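Local atomic coordinates of Endonuclease/exonuclease/phosphatase domain-containing protein (Enterococcus faecalis, PDB entry 3L1W), a protein that is of unknown function but belongs to the endonuclease/exonuclease/phosphatase family and may act as a 3'-5' RNA exonuclease. Residues I129-D134 and G165-E170; K2-N7 and S37-Q42. All coordinates share one frame; numbering follows the deposited sequence.

Interaction 1: I129-D134 and G165-E170; sequences INVHLD and GDFNAE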
ATOM      1  N   ILE A 129      15.523 -17.145   4.079  1.00 15.77           N
ATOM      2  CA  ILE A 129      15.266 -18.026   5.216  1.00 14.75           C
ATOM      3  C   ILE A 129      14.022 -17.526   5.940  1.00 14.25           C
ATOM      4  O   ILE A 129      13.998 -16.403   6.421  1.00 15.95           O
ATOM      5  CB  ILE A 129      16.440 -18.026   6.223  1.00 16.71           C
ATOM      6  CG1 ILE A 129      17.767 -18.372   5.526  1.00 17.67           C
ATOM      7  CG2 ILE A 129      16.159 -18.998   7.363  1.00 16.84           C
ATOM      8  CD1 ILE A 129      19.004 -18.161   6.414  1.00 18.75           C
ATOM      9  N   ASN A 130      12.996 -18.370   6.000  1.00 13.63           N
ATOM     10  CA  ASN A 130      11.727 -18.047   6.652  1.00 13.54           C
ATOM     11  C   ASN A 130      11.813 -18.451   8.117  1.00 15.43           C
ATOM     12  O   ASN A 130      11.928 -19.637   8.430  1.00 16.10           O
ATOM     13  CB  ASN A 130      10.586 -18.794   5.959  1.00 14.72           C
ATOM     14  CG  ASN A 130       9.213 -18.356   6.444  1.00 16.81           C
ATOM     15  OD1 ASN A 130       9.077 -17.800   7.531  1.00 16.94           O
ATOM     16  ND2 ASN A 130       8.188 -18.620   5.638  1.00 17.59           N
ATOM     17  N   VAL A 131      11.769 -17.451   8.996  1.00 15.58           N
ATOM     18  CA  VAL A 131      11.933 -17.618  10.434  1.00 17.37           C
ATOM     19  C   VAL A 131      10.599 -17.666  11.192  1.00 14.01           C
ATOM     20  O   VAL A 131       9.758 -16.793  11.014  1.00 15.30           O
ATOM     21  CB  VAL A 131      12.723 -16.406  10.994  1.00 14.82           C
ATOM     22  CG1 VAL A 131      12.806 -16.467  12.508  1.00 18.10           C
ATOM     23  CG2 VAL A 131      14.131 -16.353  10.370  1.00 19.27           C
ATOM     24  N   HIS A 132      10.412 -18.669  12.049  1.00 15.02           N
ATOM     25  CA  HIS A 132       9.374 -18.571  13.074  1.00 14.69           C
ATOM     26  C   HIS A 132       9.861 -19.226  14.349  1.00 17.78           C
ATOM     27  O   HIS A 132       9.802 -20.447  14.493  1.00 17.79           O
ATOM     28  CB  HIS A 132       8.048 -19.198  12.632  1.00 15.72           C
ATOM     29  CG  HIS A 132       6.904 -18.846  13.530  1.00 19.36           C
ATOM     30  ND1 HIS A 132       5.655 -19.420  13.417  1.00 20.64           N
ATOM     31  CD2 HIS A 132       6.821 -17.964  14.556  1.00 23.68           C
ATOM     32  CE1 HIS A 132       4.856 -18.916  14.343  1.00 20.35           C
ATOM     33  NE2 HIS A 132       5.538 -18.028  15.046  1.00 21.78           N
ATOM     34  N   LEU A 133      10.346 -18.411  15.275  1.00 15.65           N
ATOM     35  CA  LEU A 133      10.982 -18.955  16.474  1.00 16.51           C
ATOM     36  C   LEU A 133       9.947 -19.233  17.542  1.00 18.91           C
ATOM     37  O   LEU A 133       8.844 -18.703  17.486  1.00 19.50           O
ATOM     38  CB  LEU A 133      12.057 -18.003  17.006  1.00 16.19           C
ATOM     39  CG  LEU A 133      13.146 -17.621  16.001  1.00 16.72           C
ATOM     40  CD1 LEU A 133      14.167 -16.692  16.628  1.00 16.72           C
ATOM     41  CD2 LEU A 133      13.823 -18.870  15.451  1.00 17.79           C
ATOM     42  N   ASP A 134      10.323 -20.065  18.516  1.00 19.81           N
ATOM     43  CA  ASP A 134       9.430 -20.494  19.581  1.00 20.41           C
ATOM     44  C   ASP A 134       8.985 -19.321  20.446  1.00 21.19           C
ATOM     45  O   ASP A 134       9.767 -18.417  20.727  1.00 23.69           O
ATOM     46  CB  ASP A 134      10.158 -21.524  20.455  1.00 23.49           C
ATOM     47  CG  ASP A 134       9.262 -22.653  20.894  1.00 38.21           C
ATOM     48  OD1 ASP A 134       8.727 -23.370  20.025  1.00 45.42           O
ATOM     49  OD2 ASP A 134       9.099 -22.837  22.112  1.00 48.18           O
ATOM     50  N   GLY A 165      11.107 -13.081   9.152  1.00 14.69           N
ATOM     51  CA  GLY A 165       9.987 -13.751   9.773  1.00 12.80           C
ATOM     52  C   GLY A 165       9.655 -13.277  11.169  1.00 14.47           C
ATOM     53  O   GLY A 165       9.995 -12.169  11.583  1.00 16.62           O
ATOM     54  N   ASP A 166       8.974 -14.157  11.881  1.00 15.66           N
ATOM     55  CA  ASP A 166       8.475 -13.867  13.206  1.00 13.84           C
ATOM     56  C   ASP A 166       9.466 -14.410  14.236  1.00 15.95           C
ATOM     57  O   ASP A 166       9.570 -15.628  14.446  1.00 15.65           O
ATOM     58  CB  ASP A 166       7.098 -14.511  13.351  1.00 16.55           C
ATOM     59  CG  ASP A 166       6.461 -14.241  14.697  1.00 17.53           C
ATOM     60  OD1 ASP A 166       7.151 -13.760  15.625  1.00 17.10           O
ATOM     61  OD2 ASP A 166       5.251 -14.525  14.825  1.00 18.55           O
ATOM     62  N   PHE A 167      10.214 -13.507  14.862  1.00 15.68           N
ATOM     63  CA  PHE A 167      11.241 -13.892  15.828  1.00 15.24           C
ATOM     64  C   PHE A 167      10.646 -14.124  17.207  1.00 16.06           C
ATOM     65  O   PHE A 167      11.326 -14.651  18.089  1.00 17.84           O
ATOM     66  CB  PHE A 167      12.342 -12.823  15.926  1.00 15.61           C
ATOM     67  CG  PHE A 167      13.288 -12.817  14.760  1.00 16.39           C
ATOM     68  CD1 PHE A 167      14.661 -12.917  14.957  1.00 19.94           C
ATOM     69  CD2 PHE A 167      12.811 -12.701  13.472  1.00 18.19           C
ATOM     70  CE1 PHE A 167      15.532 -12.908  13.870  1.00 17.41           C
ATOM     71  CE2 PHE A 167      13.678 -12.698  12.388  1.00 21.40           C
ATOM     72  CZ  PHE A 167      15.031 -12.805  12.594  1.00 19.06           C
ATOM     73  N   ASN A 168       9.390 -13.713  17.401  1.00 15.12           N
ATOM     74  CA  ASN A 168       8.775 -13.783  18.726  1.00 15.32           C
ATOM     75  C   ASN A 168       9.626 -13.101  19.794  1.00 17.43           C
ATOM     76  O   ASN A 168       9.558 -13.461  20.969  1.00 18.00           O
ATOM     77  CB  ASN A 168       8.495 -15.244  19.131  1.00 17.45           C
ATOM     78  CG  ASN A 168       7.076 -15.686  18.786  1.00 20.41           C
ATOM     79  OD1 ASN A 168       6.112 -14.951  19.023  1.00 18.31           O
ATOM     80  ND2 ASN A 168       6.938 -16.894  18.247  1.00 19.86           N
ATOM     81  N   ALA A 169      10.408 -12.098  19.394  1.00 16.00           N
ATOM     82  CA  ALA A 169      11.333 -11.448  20.322  1.00 17.28           C
ATOM     83  C   ALA A 169      11.423  -9.957  20.052  1.00 14.85           C
ATOM     84  O   ALA A 169      11.642  -9.552  18.915  1.00 17.07           O
ATOM     85  CB  ALA A 169      12.728 -12.070  20.215  1.00 19.65           C
ATOM     86  N   GLU A 170      11.271  -9.151  21.103  1.00 18.16           N
ATOM     87  CA  GLU A 170      11.522  -7.713  20.998  1.00 21.23           C
ATOM     88  C   GLU A 170      13.026  -7.474  20.820  1.00 20.15           C
ATOM     89  O   GLU A 170      13.837  -8.370  21.052  1.00 17.78           O
ATOM     90  CB  GLU A 170      10.994  -6.965  22.226  1.00 23.23           C
ATOM     91  CG  GLU A 170       9.508  -7.209  22.522  1.00 28.66           C
ATOM     92  CD  GLU A 170       8.564  -6.313  21.732  1.00 37.29           C
ATOM     93  OE1 GLU A 170       8.951  -5.191  21.332  1.00 37.08           O
ATOM     94  OE2 GLU A 170       7.407  -6.733  21.523  1.00 42.08           O
TER
HETATM   95  O   HOH W   1       4.320 -18.434  18.136  1.00 31.54           O
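Val131 and His132, at the end of their strand, run parallel to Gly165 and Asp166, and two backbone bonds join the segments. Asp166 N donates to Val131 O. Leu133 N donates to Asp166 O at 3.0 Å. Val131 O also receives a CA-H...O contact from Gly165 CA at 3.3 Å. Glycine suits this corner, because the chain has unusual backbone angles here and Val131 O occupies the place where a side chain would start.

The side-chain hydrogen bonds belong to the turn that follows. Asn168 sends ND2 to Leu133 O, 2.7 Å away and nearly within the amide plane, and gives a second bond to a water. Asp166 OD1 takes the backbone N of Asn168 at 2.9 Å, an Asx turn that suits a short carboxylate. Its other oxygen, OD2, is held by Asn7 ND2. His132 lies alongside Asp166, pointing the same way: with CG anti to the backbone N in both residues (chi1 -167° and -179°), imidazole and carboxylate planes stand 23° apart, and NE2 comes to 3.5 Å from OD2 without a hydrogen bond.

Apolar packing fills the other side. Val131 CG1 sits over one face of the Phe167 ring, offset toward its rim, a CH-pi contact 4.1 Å from the centroid, while Leu133 CD1 approaches ring atom CD1 at 4.2 Å.

Gly-Asp-Phe-Asn is a signature sequence of this superfamily, in whose relatives the Asp and Asn line the active site. With both polar side chains fixed beside His132, the contact is consistent with such a site here, backed by an apolar layer.

Interaction 2: K2-N7 and S37-Q42; sequences KIATYN and SLCCIQ. With SO4 (sulfate ion), chain G.
The amides of Asn7 and Gln42 have their planes 65° apart, and Gln42 CB lies over one face of the Asn7 amide, 4.1 Å from CG. Their strands are the two parallel strands of a beta-alpha-beta unit, with helix 20-34 as the crossover. At the rim of the Gln42 amide, NE2 donates to Thr5 OG1 at 3.0 Å, with the hydroxyl 18° out of the amide plane; a water accepts from OG1 and donates to OE1. A bend at chi2 (79°) folds Gln42 back across the neighbouring strand to make this bond. Asn7 ND2 bonds Glu43 as well as Asp166.

Parallel backbone bonds join the strands, for example Cys40 N to Ala4 O and Tyr6 N to Cys40 O, both 2.8 Å. On the face carrying Ala4, Tyr6, Cys39 and Ile41, the small Ala4 leaves room for Cys39 SG, which rests 3.9 Å from Ala4 CB and also touches Tyr6 CB, which Ile41 CD1 meets as well. On the other face Ile3 CG2 packs beside Leu38 CG.

At the strand starts, a sulfate, probably from the crystallisation liquor, takes a nearly straight bond (169°) from Lys2 N to its O4, 2.8 Å away.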
ATOM      1  N   LYS A   2      11.002  -5.914  -4.226  1.00 18.35           N
ATOM      2  CA  LYS A   2      10.158  -5.857  -3.046  1.00 15.33           C
ATOM      3  C   LYS A   2       9.936  -7.243  -2.444  1.00 15.69           C
ATOM      4  O   LYS A   2       9.625  -8.207  -3.150  1.00 17.26           O
ATOM      5  CB  LYS A   2       8.822  -5.163  -3.351  1.00 21.08           C
ATOM      6  CG  LYS A   2       9.007  -3.696  -3.722  1.00 30.69           C
ATOM      7  CD  LYS A   2       7.728  -2.881  -3.582  1.00 44.92           C
ATOM      8  CE  LYS A   2       7.447  -2.514  -2.127  1.00 49.38           C
ATOM      9  NZ  LYS A   2       6.466  -1.385  -2.005  1.00 53.63           N
ATOM     10  N   ILE A   3      10.125  -7.324  -1.136  1.00 14.88           N
ATOM     11  CA  ILE A   3      10.022  -8.573  -0.404  1.00 15.63           C
ATOM     12  C   ILE A   3       9.215  -8.311   0.853  1.00 16.73           C
ATOM     13  O   ILE A   3       9.140  -7.176   1.327  1.00 16.19           O
ATOM     14  CB  ILE A   3      11.415  -9.085   0.008  1.00 18.05           C
ATOM     15  CG1 ILE A   3      12.099  -8.070   0.943  1.00 16.60           C
ATOM     16  CG2 ILE A   3      12.280  -9.344  -1.242  1.00 15.69           C
ATOM     17  CD1 ILE A   3      13.486  -8.470   1.426  1.00 18.16           C
ATOM     18  N   ALA A   4       8.619  -9.352   1.417  1.00 12.93           N
ATOM     19  CA  ALA A   4       7.805  -9.150   2.618  1.00 11.90           C
ATOM     20  C   ALA A   4       7.782 -10.398   3.481  1.00 15.37           C
ATOM     21  O   ALA A   4       8.115 -11.495   3.027  1.00 15.47           O
ATOM     22  CB  ALA A   4       6.381  -8.775   2.227  1.00 14.30           C
ATOM     23  N   THR A   5       7.382 -10.217   4.732  1.00 14.37           N
ATOM     24  CA  THR A   5       7.095 -11.338   5.608  1.00 15.21           C
ATOM     25  C   THR A   5       5.737 -11.069   6.260  1.00 17.18           C
ATOM     26  O   THR A   5       5.396  -9.927   6.564  1.00 14.73           O
ATOM     27  CB  THR A   5       8.215 -11.563   6.653  1.00 12.90           C
ATOM     28  OG1 THR A   5       7.853 -12.638   7.533  1.00 14.13           O
ATOM     29  CG2 THR A   5       8.469 -10.300   7.479  1.00 16.74           C
ATOM     30  N   TYR A   6       4.950 -12.120   6.454  1.00 12.09           N
ATOM     31  CA  TYR A   6       3.592 -11.942   6.965  1.00 11.97           C
ATOM     32  C   TYR A   6       3.186 -13.187   7.736  1.00 13.58           C
ATOM     33  O   TYR A   6       3.070 -14.282   7.163  1.00 13.78           O
ATOM     34  CB  TYR A   6       2.648 -11.714   5.780  1.00 13.05           C
ATOM     35  CG  TYR A   6       1.247 -11.212   6.092  1.00 12.77           C
ATOM     36  CD1 TYR A   6       0.926 -10.645   7.326  1.00 13.66           C
ATOM     37  CD2 TYR A   6       0.244 -11.284   5.124  1.00 14.69           C
ATOM     38  CE1 TYR A   6      -0.356 -10.167   7.581  1.00 14.34           C
ATOM     39  CE2 TYR A   6      -1.028 -10.811   5.369  1.00 13.83           C
ATOM     40  CZ  TYR A   6      -1.330 -10.258   6.594  1.00 13.69           C
ATOM     41  OH  TYR A   6      -2.619  -9.801   6.815  1.00 15.31           O
ATOM     42  N   ASN A   7       3.011 -13.026   9.042  1.00 13.12           N
ATOM     43  CA  ASN A   7       2.444 -14.069   9.868  1.00 12.29           C
ATOM     44  C   ASN A   7       0.938 -13.917   9.755  1.00 15.64           C
ATOM     45  O   ASN A   7       0.378 -12.912  10.220  1.00 15.23           O
ATOM     46  CB  ASN A   7       2.914 -13.902  11.319  1.00 15.66           C
ATOM     47  CG  ASN A   7       2.344 -14.960  12.249  1.00 14.99           C
ATOM     48  OD1 ASN A   7       1.203 -15.386  12.103  1.00 14.76           O
ATOM     49  ND2 ASN A   7       3.141 -15.383  13.222  1.00 16.08           N
ATOM     50  N   SER A  37       7.871  -9.428  -5.022  1.00 13.27           N
ATOM     51  CA  SER A  37       8.585 -10.532  -5.668  1.00 14.19           C
ATOM     52  C   SER A  37       8.422 -11.817  -4.881  1.00 13.95           C
ATOM     53  O   SER A  37       8.264 -12.899  -5.466  1.00 16.34           O
ATOM     54  CB  SER A  37      10.085 -10.240  -5.797  1.00 13.84           C
ATOM     55  OG  SER A  37      10.361  -9.355  -6.865  1.00 18.30           O
ATOM     56  N   LEU A  38       8.479 -11.711  -3.555  1.00 13.01           N
ATOM     57  CA  LEU A  38       8.345 -12.889  -2.712  1.00 14.01           C
ATOM     58  C   LEU A  38       7.883 -12.487  -1.323  1.00 17.58           C
ATOM     59  O   LEU A  38       8.092 -11.346  -0.901  1.00 16.49           O
ATOM     60  CB  LEU A  38       9.670 -13.656  -2.625  1.00 17.92           C
ATOM     61  CG  LEU A  38      10.835 -12.903  -1.994  1.00 19.48           C
ATOM     62  CD1 LEU A  38      10.888 -13.205  -0.498  1.00 20.91           C
ATOM     63  CD2 LEU A  38      12.148 -13.310  -2.652  1.00 22.29           C
ATOM     64  N   CYS A  39       7.250 -13.429  -0.623  1.00 13.04           N
ATOM     65  CA  CYS A  39       6.744 -13.176   0.720  1.00 14.77           C
ATOM     66  C   CYS A  39       6.942 -14.423   1.561  1.00 15.61           C
ATOM     67  O   CYS A  39       6.492 -15.506   1.183  1.00 16.93           O
ATOM     68  CB  CYS A  39       5.246 -12.823   0.671  1.00 15.78           C
ATOM     69  SG  CYS A  39       4.554 -12.251   2.271  1.00 19.58           S
ATOM     70  N   CYS A  40       7.603 -14.279   2.708  1.00 14.09           N
ATOM     71  CA  CYS A  40       7.642 -15.367   3.681  1.00 14.22           C
ATOM     72  C   CYS A  40       6.352 -15.338   4.488  1.00 16.23           C
ATOM     73  O   CYS A  40       5.910 -14.277   4.927  1.00 15.02           O
ATOM     74  CB  CYS A  40       8.847 -15.220   4.613  1.00 14.43           C
ATOM     75  SG  CYS A  40      10.423 -15.626   3.811  1.00 16.98           S
ATOM     76  N   ILE A  41       5.749 -16.509   4.671  1.00 13.72           N
ATOM     77  CA  ILE A  41       4.490 -16.640   5.382  1.00 12.36           C
ATOM     78  C   ILE A  41       4.696 -17.537   6.586  1.00 13.32           C
ATOM     79  O   ILE A  41       5.320 -18.593   6.466  1.00 14.25           O
ATOM     80  CB  ILE A  41       3.435 -17.314   4.479  1.00 13.04           C
ATOM     81  CG1 ILE A  41       3.098 -16.423   3.277  1.00 13.16           C
ATOM     82  CG2 ILE A  41       2.144 -17.621   5.264  1.00 13.56           C
ATOM     83  CD1 ILE A  41       2.392 -15.120   3.669  1.00 16.77           C
ATOM     84  N   GLN A  42       4.178 -17.132   7.746  1.00 13.91           N
ATOM     85  CA  GLN A  42       4.157 -18.011   8.914  1.00 16.75           C
ATOM     86  C   GLN A  42       2.730 -18.377   9.320  1.00 16.09           C
ATOM     87  O   GLN A  42       1.785 -17.638   9.030  1.00 15.15           O
ATOM     88  CB  GLN A  42       4.876 -17.387  10.119  1.00 13.70           C
ATOM     89  CG  GLN A  42       6.316 -16.967   9.857  1.00 14.75           C
ATOM     90  CD  GLN A  42       6.377 -15.644   9.118  1.00 14.79           C
ATOM     91  OE1 GLN A  42       5.607 -14.727   9.410  1.00 13.68           O
ATOM     92  NE2 GLN A  42       7.293 -15.531   8.166  1.00 13.43           N
TER
HETATM   93  S   SO4 G 258       8.939  -6.033  -7.268  0.90 31.00           S
HETATM   94  O1  SO4 G 258       7.579  -6.327  -6.811  0.90 31.69           O
HETATM   95  O2  SO4 G 258       9.008  -6.316  -8.698  0.90 31.10           O
HETATM   96  O3  SO4 G 258       9.243  -4.626  -7.030  0.90 31.63           O
HETATM   97  O4  SO4 G 258       9.896  -6.884  -6.564  0.90 23.44           O
HETATM   98  O   HOH W   2       6.259 -12.105   9.752  1.00 16.43           O

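In the fold
Interaction 2 closes before interaction 1 opens along the chain, and their centres lie about 13 Å apart near the middle of the molecule. Each belongs to a different mixed sheet: interaction 2 pairs the neighbouring strands 2-7 and 38-44 of one, whereas interaction 1 joins the end of strand 126-132 of the other to the loop after its neighbour 161-164. The two sheets pack as the sandwich of the DNase I-like fold, and the contacts meet where the sheets face each other. Besides the Asn7-Asp166 pair, Gln42 NE2 bonds Asn130 OD1, and Gly165 CA packs on Thr5 OG1. Polar residues of both contacts thus converge between the sheets, consistent with the active-site position known in relatives.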